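Local coordinates for protein peptide synthetase, module 7 (Actinoplanes teichomyceticus, PDB 4TX3) that forms a condensation-like domain of a nonribosomal peptide synthetase, probably the X-domain that recruits cytochrome P450 oxygenases to the peptide held on the assembly line, at residues M261-Q266 against E329-A334; A268-L273 against T280-G285. All coordinates share one frame; numbering follows the deposited sequence.

Contact 1: M261-Q266 against E329-A334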
ATOM      1  N   MET B 261     -20.254   0.515  -7.249  1.00 43.39           N
ATOM      2  CA  MET B 261     -21.051   0.240  -6.066  1.00 41.12           C
ATOM      3  C   MET B 261     -21.296   1.461  -5.154  1.00 40.36           C
ATOM      4  O   MET B 261     -22.401   1.607  -4.634  1.00 38.90           O
ATOM      5  CB  MET B 261     -20.396  -0.881  -5.253  1.00 37.23           C
ATOM      6  CG  MET B 261     -21.219  -1.338  -4.072  1.00 34.01           C
ATOM      7  SD  MET B 261     -22.710  -2.191  -4.632  1.00 39.87           S
ATOM      8  CE  MET B 261     -22.054  -3.383  -5.812  1.00 33.73           C
ATOM      9  N   PRO B 262     -20.277   2.329  -4.937  1.00 42.63           N
ATOM     10  CA  PRO B 262     -20.577   3.477  -4.058  1.00 38.03           C
ATOM     11  C   PRO B 262     -21.739   4.331  -4.552  1.00 32.91           C
ATOM     12  O   PRO B 262     -22.512   4.848  -3.747  1.00 35.68           O
ATOM     13  CB  PRO B 262     -19.273   4.282  -4.069  1.00 30.71           C
ATOM     14  CG  PRO B 262     -18.217   3.263  -4.355  1.00 34.08           C
ATOM     15  CD  PRO B 262     -18.839   2.264  -5.284  1.00 35.92           C
ATOM     16  N   GLN B 263     -21.888   4.451  -5.863  1.00 35.84           N
ATOM     17  CA  GLN B 263     -22.978   5.261  -6.405  1.00 36.52           C
ATOM     18  C   GLN B 263     -24.326   4.515  -6.351  1.00 34.91           C
ATOM     19  O   GLN B 263     -25.369   5.131  -6.159  1.00 34.35           O
ATOM     20  CB  GLN B 263     -22.657   5.693  -7.839  1.00 37.55           C
ATOM     21  CG  GLN B 263     -21.409   6.549  -7.972  1.00 38.53           C
ATOM     22  CD  GLN B 263     -21.144   6.985  -9.411  1.00 48.68           C
ATOM     23  OE1 GLN B 263     -21.598   6.356 -10.365  1.00 56.17           O
ATOM     24  NE2 GLN B 263     -20.418   8.081  -9.567  1.00 52.21           N
ATOM     25  N   LEU B 264     -24.303   3.193  -6.514  1.00 38.08           N
ATOM     26  CA  LEU B 264     -25.517   2.389  -6.397  1.00 35.04           C
ATOM     27  C   LEU B 264     -26.133   2.515  -5.018  1.00 34.84           C
ATOM     28  O   LEU B 264     -27.347   2.666  -4.884  1.00 34.79           O
ATOM     29  CB  LEU B 264     -25.232   0.916  -6.683  1.00 37.31           C
ATOM     30  CG  LEU B 264     -24.848   0.533  -8.110  1.00 42.11           C
ATOM     31  CD1 LEU B 264     -24.862  -0.959  -8.252  1.00 46.45           C
ATOM     32  CD2 LEU B 264     -25.781   1.140  -9.101  1.00 43.94           C
ATOM     33  N   VAL B 265     -25.287   2.439  -3.996  1.00 33.48           N
ATOM     34  CA  VAL B 265     -25.736   2.534  -2.608  1.00 33.68           C
ATOM     35  C   VAL B 265     -26.189   3.966  -2.317  1.00 33.83           C
ATOM     36  O   VAL B 265     -27.147   4.199  -1.575  1.00 31.70           O
ATOM     37  CB  VAL B 265     -24.611   2.104  -1.620  1.00 32.36           C
ATOM     38  CG1 VAL B 265     -25.045   2.298  -0.185  1.00 26.73           C
ATOM     39  CG2 VAL B 265     -24.210   0.641  -1.869  1.00 28.42           C
ATOM     40  N   GLN B 266     -25.510   4.933  -2.917  1.00 32.76           N
ATOM     41  CA  GLN B 266     -25.935   6.314  -2.748  1.00 33.99           C
ATOM     42  C   GLN B 266     -27.334   6.517  -3.324  1.00 33.14           C
ATOM     43  O   GLN B 266     -28.161   7.222  -2.737  1.00 28.80           O
ATOM     44  CB  GLN B 266     -24.945   7.261  -3.402  1.00 30.48           C
ATOM     45  CG  GLN B 266     -25.305   8.697  -3.217  1.00 31.65           C
ATOM     46  CD  GLN B 266     -24.244   9.597  -3.777  1.00 37.36           C
ATOM     47  OE1 GLN B 266     -23.141   9.137  -4.083  1.00 36.01           O
ATOM     48  NE2 GLN B 266     -24.563  10.891  -3.932  1.00 34.90           N
ATOM     49  N   GLU B 329     -24.504  11.023 -13.065  1.00 37.13           N
ATOM     50  CA  GLU B 329     -24.300  12.247 -13.813  1.00 39.25           C
ATOM     51  C   GLU B 329     -23.825  13.378 -12.895  1.00 38.67           C
ATOM     52  O   GLU B 329     -22.843  14.052 -13.201  1.00 38.97           O
ATOM     53  CB  GLU B 329     -25.575  12.657 -14.533  1.00 40.33           C
ATOM     54  CG  GLU B 329     -25.425  13.957 -15.257  1.00 46.40           C
ATOM     55  CD  GLU B 329     -26.562  14.212 -16.211  1.00 70.88           C
ATOM     56  OE1 GLU B 329     -27.485  14.971 -15.833  1.00 80.76           O
ATOM     57  OE2 GLU B 329     -26.532  13.654 -17.334  1.00 78.98           O
ATOM     58  N   ALA B 330     -24.513  13.565 -11.769  1.00 33.92           N
ATOM     59  CA  ALA B 330     -24.146  14.581 -10.786  1.00 31.04           C
ATOM     60  C   ALA B 330     -22.726  14.401 -10.244  1.00 35.67           C
ATOM     61  O   ALA B 330     -21.984  15.371 -10.114  1.00 36.00           O
ATOM     62  CB  ALA B 330     -25.144  14.584  -9.638  1.00 30.43           C
ATOM     63  N   VAL B 331     -22.346  13.165  -9.923  1.00 34.77           N
ATOM     64  CA  VAL B 331     -21.034  12.912  -9.345  1.00 31.99           C
ATOM     65  C   VAL B 331     -19.931  13.208 -10.354  1.00 39.32           C
ATOM     66  O   VAL B 331     -18.975  13.921 -10.042  1.00 38.89           O
ATOM     67  CB  VAL B 331     -20.900  11.456  -8.847  1.00 38.62           C
ATOM     68  CG1 VAL B 331     -19.466  11.148  -8.446  1.00 35.14           C
ATOM     69  CG2 VAL B 331     -21.839  11.210  -7.687  1.00 33.04           C
ATOM     70  N   ARG B 332     -20.079  12.660 -11.559  1.00 40.01           N
ATOM     71  CA  ARG B 332     -19.157  12.879 -12.674  1.00 38.43           C
ATOM     72  C   ARG B 332     -18.884  14.377 -12.939  1.00 43.60           C
ATOM     73  O   ARG B 332     -17.741  14.774 -13.160  1.00 44.61           O
ATOM     74  CB  ARG B 332     -19.715  12.185 -13.924  1.00 44.76           C
ATOM     75  CG  ARG B 332     -19.411  12.819 -15.274  1.00 50.87           C
ATOM     76  CD  ARG B 332     -19.634  11.782 -16.372  1.00 56.88           C
ATOM     77  NE  ARG B 332     -18.916  10.541 -16.068  1.00 74.42           N
ATOM     78  CZ  ARG B 332     -19.239   9.328 -16.526  1.00 82.55           C
ATOM     79  NH1 ARG B 332     -20.290   9.169 -17.325  1.00 77.88           N
ATOM     80  NH2 ARG B 332     -18.507   8.269 -16.181  1.00 71.06           N
ATOM     81  N   GLU B 333     -19.917  15.211 -12.867  1.00 42.16           N
ATOM     82  CA  GLU B 333     -19.743  16.654 -13.019  1.00 43.35           C
ATOM     83  C   GLU B 333     -19.077  17.306 -11.787  1.00 42.81           C
ATOM     84  O   GLU B 333     -18.140  18.101 -11.922  1.00 41.73           O
ATOM     85  CB  GLU B 333     -21.101  17.310 -13.299  1.00 45.01           C
ATOM     86  CG  GLU B 333     -21.035  18.614 -14.082  1.00 52.68           C
ATOM     87  CD  GLU B 333     -22.379  19.356 -14.117  1.00 63.08           C
ATOM     88  OE1 GLU B 333     -23.359  18.857 -13.508  1.00 66.82           O
ATOM     89  OE2 GLU B 333     -22.448  20.438 -14.751  1.00 58.15           O
ATOM     90  N   ALA B 334     -19.555  16.976 -10.590  1.00 37.68           N
ATOM     91  CA  ALA B 334     -19.018  17.585  -9.369  1.00 36.45           C
ATOM     92  C   ALA B 334     -17.564  17.187  -9.133  1.00 38.16           C
ATOM     93  O   ALA B 334     -16.770  18.002  -8.679  1.00 36.26           O
ATOM     94  CB  ALA B 334     -19.870  17.209  -8.165  1.00 34.38           C
TER
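Gln263 reaches out from helix 261-278 to set its amide nitrogen against the branch of Val331 on helix 320-334, and most of this narrow contact lies there. NE2 of Gln263 is 3.4 Å from CG1 of Val331 and 3.5 Å from its CB, with CG2 a little farther off at 3.9 Å. It comes in off the axis of the branch, on the side of CB and CG1, and the two side chains approach from opposite directions. The glutamine chain stays extended beyond CG (chi2 -179°), long enough to span backbones whose nearest CA atoms, Gln263 and Val331, are 8.4 Å apart. The touch is van der Waals in kind, between an amide and methyl groups. In the C-terminal lobe of this condensation-domain fold, related to chloramphenicol acetyltransferase, Val331 and Gln266 both pack on Val310 of strand 306-313; on another side of helix 261-278, Leu264 packs on Phe320 and Val324, earlier in helix 320-334. A compact branched valine suits that buried spot. Glutamine suits a partly exposed position because its long, flexible chain can span the gap and lay its amide against methyls. One turn on, packing slackens: OE1 of Gln266 comes no nearer than 4.4 Å to CG2 of Val331. Across helix 320-334, the CB of exposed Glu329 points away from helix 261-278, as a charged residue on a solvent-facing surface can.

Contact 2: A268-L273 against T280-G285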
ATOM      1  N   ALA B 268     -29.730   4.130  -3.677  1.00 33.90           N
ATOM      2  CA  ALA B 268     -30.643   3.414  -2.803  1.00 32.87           C
ATOM      3  C   ALA B 268     -30.962   4.192  -1.517  1.00 31.60           C
ATOM      4  O   ALA B 268     -32.128   4.314  -1.129  1.00 30.25           O
ATOM      5  CB  ALA B 268     -30.057   2.043  -2.467  1.00 31.91           C
ATOM      6  N   LEU B 269     -29.926   4.719  -0.868  1.00 30.64           N
ATOM      7  CA  LEU B 269     -30.101   5.529   0.339  1.00 30.87           C
ATOM      8  C   LEU B 269     -30.949   6.782   0.071  1.00 33.27           C
ATOM      9  O   LEU B 269     -31.789   7.164   0.902  1.00 30.30           O
ATOM     10  CB  LEU B 269     -28.741   5.938   0.914  1.00 25.15           C
ATOM     11  CG  LEU B 269     -28.769   6.892   2.115  1.00 29.87           C
ATOM     12  CD1 LEU B 269     -29.434   6.273   3.323  1.00 27.50           C
ATOM     13  CD2 LEU B 269     -27.366   7.365   2.461  1.00 32.23           C
ATOM     14  N   ALA B 270     -30.732   7.415  -1.084  1.00 29.82           N
ATOM     15  CA  ALA B 270     -31.504   8.598  -1.443  1.00 31.33           C
ATOM     16  C   ALA B 270     -32.982   8.220  -1.603  1.00 33.44           C
ATOM     17  O   ALA B 270     -33.872   8.974  -1.199  1.00 32.88           O
ATOM     18  CB  ALA B 270     -30.955   9.254  -2.732  1.00 28.11           C
ATOM     19  N   MET B 271     -33.249   7.052  -2.186  1.00 30.79           N
ATOM     20  CA  MET B 271     -34.628   6.590  -2.322  1.00 30.84           C
ATOM     21  C   MET B 271     -35.221   6.318  -0.948  1.00 33.21           C
ATOM     22  O   MET B 271     -36.412   6.556  -0.712  1.00 34.45           O
ATOM     23  CB  MET B 271     -34.714   5.325  -3.176  1.00 34.01           C
ATOM     24  CG  MET B 271     -34.483   5.566  -4.643  1.00 38.57           C
ATOM     25  SD  MET B 271     -34.257   3.999  -5.505  1.00 33.63           S
ATOM     26  CE  MET B 271     -35.894   3.710  -6.198  1.00 30.79           C
ATOM     27  N   LEU B 272     -34.389   5.822  -0.040  1.00 31.25           N
ATOM     28  CA  LEU B 272     -34.862   5.511   1.298  1.00 29.56           C
ATOM     29  C   LEU B 272     -35.246   6.778   2.029  1.00 30.86           C
ATOM     30  O   LEU B 272     -36.267   6.819   2.711  1.00 33.34           O
ATOM     31  CB  LEU B 272     -33.810   4.736   2.084  1.00 29.91           C
ATOM     32  CG  LEU B 272     -34.141   4.383   3.535  1.00 33.11           C
ATOM     33  CD1 LEU B 272     -35.412   3.534   3.651  1.00 29.93           C
ATOM     34  CD2 LEU B 272     -32.972   3.680   4.173  1.00 29.62           C
ATOM     35  N   LEU B 273     -34.436   7.819   1.884  1.00 32.87           N
ATOM     36  CA  LEU B 273     -34.697   9.063   2.607  1.00 31.74           C
ATOM     37  C   LEU B 273     -35.955   9.747   2.059  1.00 34.77           C
ATOM     38  O   LEU B 273     -36.742  10.290   2.821  1.00 32.74           O
ATOM     39  CB  LEU B 273     -33.486   9.997   2.540  1.00 27.84           C
ATOM     40  CG  LEU B 273     -32.251   9.513   3.314  1.00 31.87           C
ATOM     41  CD1 LEU B 273     -31.022  10.293   2.912  1.00 29.80           C
ATOM     42  CD2 LEU B 273     -32.476   9.632   4.812  1.00 29.44           C
ATOM     43  N   THR B 280     -37.903  15.295  -2.307  1.00 30.97           N
ATOM     44  CA  THR B 280     -37.269  14.830  -3.537  1.00 33.33           C
ATOM     45  C   THR B 280     -36.046  15.652  -3.908  1.00 34.42           C
ATOM     46  O   THR B 280     -35.564  15.560  -5.033  1.00 36.72           O
ATOM     47  CB  THR B 280     -38.258  14.852  -4.727  1.00 34.73           C
ATOM     48  OG1 THR B 280     -38.803  16.173  -4.885  1.00 35.89           O
ATOM     49  CG2 THR B 280     -39.389  13.883  -4.486  1.00 31.15           C
ATOM     50  N   ASP B 281     -35.553  16.452  -2.966  1.00 33.71           N
ATOM     51  CA  ASP B 281     -34.373  17.284  -3.178  1.00 34.61           C
ATOM     52  C   ASP B 281     -33.395  17.031  -2.036  1.00 36.67           C
ATOM     53  O   ASP B 281     -33.574  17.524  -0.920  1.00 35.40           O
ATOM     54  CB  ASP B 281     -34.757  18.773  -3.261  1.00 37.95           C
ATOM     55  CG  ASP B 281     -33.550  19.692  -3.556  1.00 50.11           C
ATOM     56  OD1 ASP B 281     -32.550  19.195  -4.126  1.00 49.03           O
ATOM     57  OD2 ASP B 281     -33.603  20.910  -3.226  1.00 47.18           O
ATOM     58  N   LEU B 282     -32.361  16.248  -2.311  1.00 34.44           N
ATOM     59  CA  LEU B 282     -31.533  15.719  -1.236  1.00 33.48           C
ATOM     60  C   LEU B 282     -30.064  15.940  -1.499  1.00 33.08           C
ATOM     61  O   LEU B 282     -29.624  15.905  -2.653  1.00 37.36           O
ATOM     62  CB  LEU B 282     -31.783  14.220  -1.051  1.00 35.46           C
ATOM     63  CG  LEU B 282     -33.146  13.728  -0.577  1.00 34.57           C
ATOM     64  CD1 LEU B 282     -33.117  12.219  -0.417  1.00 40.12           C
ATOM     65  CD2 LEU B 282     -33.479  14.360   0.745  1.00 40.56           C
ATOM     66  N   VAL B 283     -29.305  16.171  -0.433  1.00 28.79           N
ATOM     67  CA  VAL B 283     -27.860  16.196  -0.539  1.00 32.07           C
ATOM     68  C   VAL B 283     -27.274  15.112   0.356  1.00 28.65           C
ATOM     69  O   VAL B 283     -27.474  15.108   1.559  1.00 30.31           O
ATOM     70  CB  VAL B 283     -27.262  17.572  -0.166  1.00 35.85           C
ATOM     71  CG1 VAL B 283     -25.744  17.519  -0.249  1.00 34.01           C
ATOM     72  CG2 VAL B 283     -27.795  18.660  -1.082  1.00 28.34           C
ATOM     73  N   ILE B 284     -26.577  14.167  -0.257  1.00 30.97           N
ATOM     74  CA  ILE B 284     -25.840  13.157   0.481  1.00 28.97           C
ATOM     75  C   ILE B 284     -24.356  13.381   0.297  1.00 32.49           C
ATOM     76  O   ILE B 284     -23.862  13.414  -0.832  1.00 33.11           O
ATOM     77  CB  ILE B 284     -26.184  11.761   0.017  1.00 32.43           C
ATOM     78  CG1 ILE B 284     -27.673  11.491   0.264  1.00 29.91           C
ATOM     79  CG2 ILE B 284     -25.289  10.752   0.728  1.00 29.85           C
ATOM     80  CD1 ILE B 284     -28.130  10.129  -0.166  1.00 33.38           C
ATOM     81  N   GLY B 285     -23.647  13.541   1.408  1.00 28.86           N
ATOM     82  CA  GLY B 285     -22.227  13.827   1.358  1.00 30.90           C
ATOM     83  C   GLY B 285     -21.375  12.598   1.614  1.00 34.25           C
ATOM     84  O   GLY B 285     -21.840  11.586   2.152  1.00 34.92           O
TER
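Ile284 and Leu282 rise from one face of strand 281-288 into the flank of helix 261-278, part of an alpha-beta unit in the C-terminal lobe of the condensation-domain fold, in which the strand that follows the helix packs back against it. The helical segment and the strand run at 135° to each other, with axes 9.5 Å apart, close enough for side chains of both to interlock. Strand alternation selects the two bumps: Val283, between them, belongs to the other face and rests on Pro309 and Arg311. The CD1 methyl of Ile284 is the bump that touches the most helix residues. It enters a hollow walled by Leu269, Ala270 and Leu273, lying 3.9 Å from Leu269 CD2, 3.9 Å from Ala270 CB and 4.2 Å from Leu273 CD1. Its CG1 arm is fully extended (chi2 180°), which carries the methyl from the strand to the helix surface. Alanine suits the floor of this hollow, because its single methyl lets the strand's side chains come in close to the helix backbone, whereas the longer leucines build the walls. Leu269 meets the isoleucine at a slant, and its CG and CD2 supply one side. Leu282 fills the neighbouring dip, where Leu314 also covers it. Partly exposed Asp281 at the strand's start forms a salt bridge with Arg311. CD1 of Leu282 lies 3.7 Å from Leu273 CB and 3.4 Å from the carbonyl oxygen of Ala270.

Overall arrangement
Both contacts use helix 261-278, at successive lengths of it, and their centres are about 12 Å apart. Contact 2 is local and fully buried: the helix meets the strand that follows it, and aliphatic side chains supply the fit. Contact 1 closes a longer loop, with contact 2 nested inside it. It joins two helices at a partly buried border, where amide ends meet a single valine and about half as much surface is covered. The two meet where the carbonyl oxygen of Gln266 lies 3.9 Å from Ile284 CD1. Strand 306-313 also serves both, pairing with strand 281-288 and packing against Val331 through Val310.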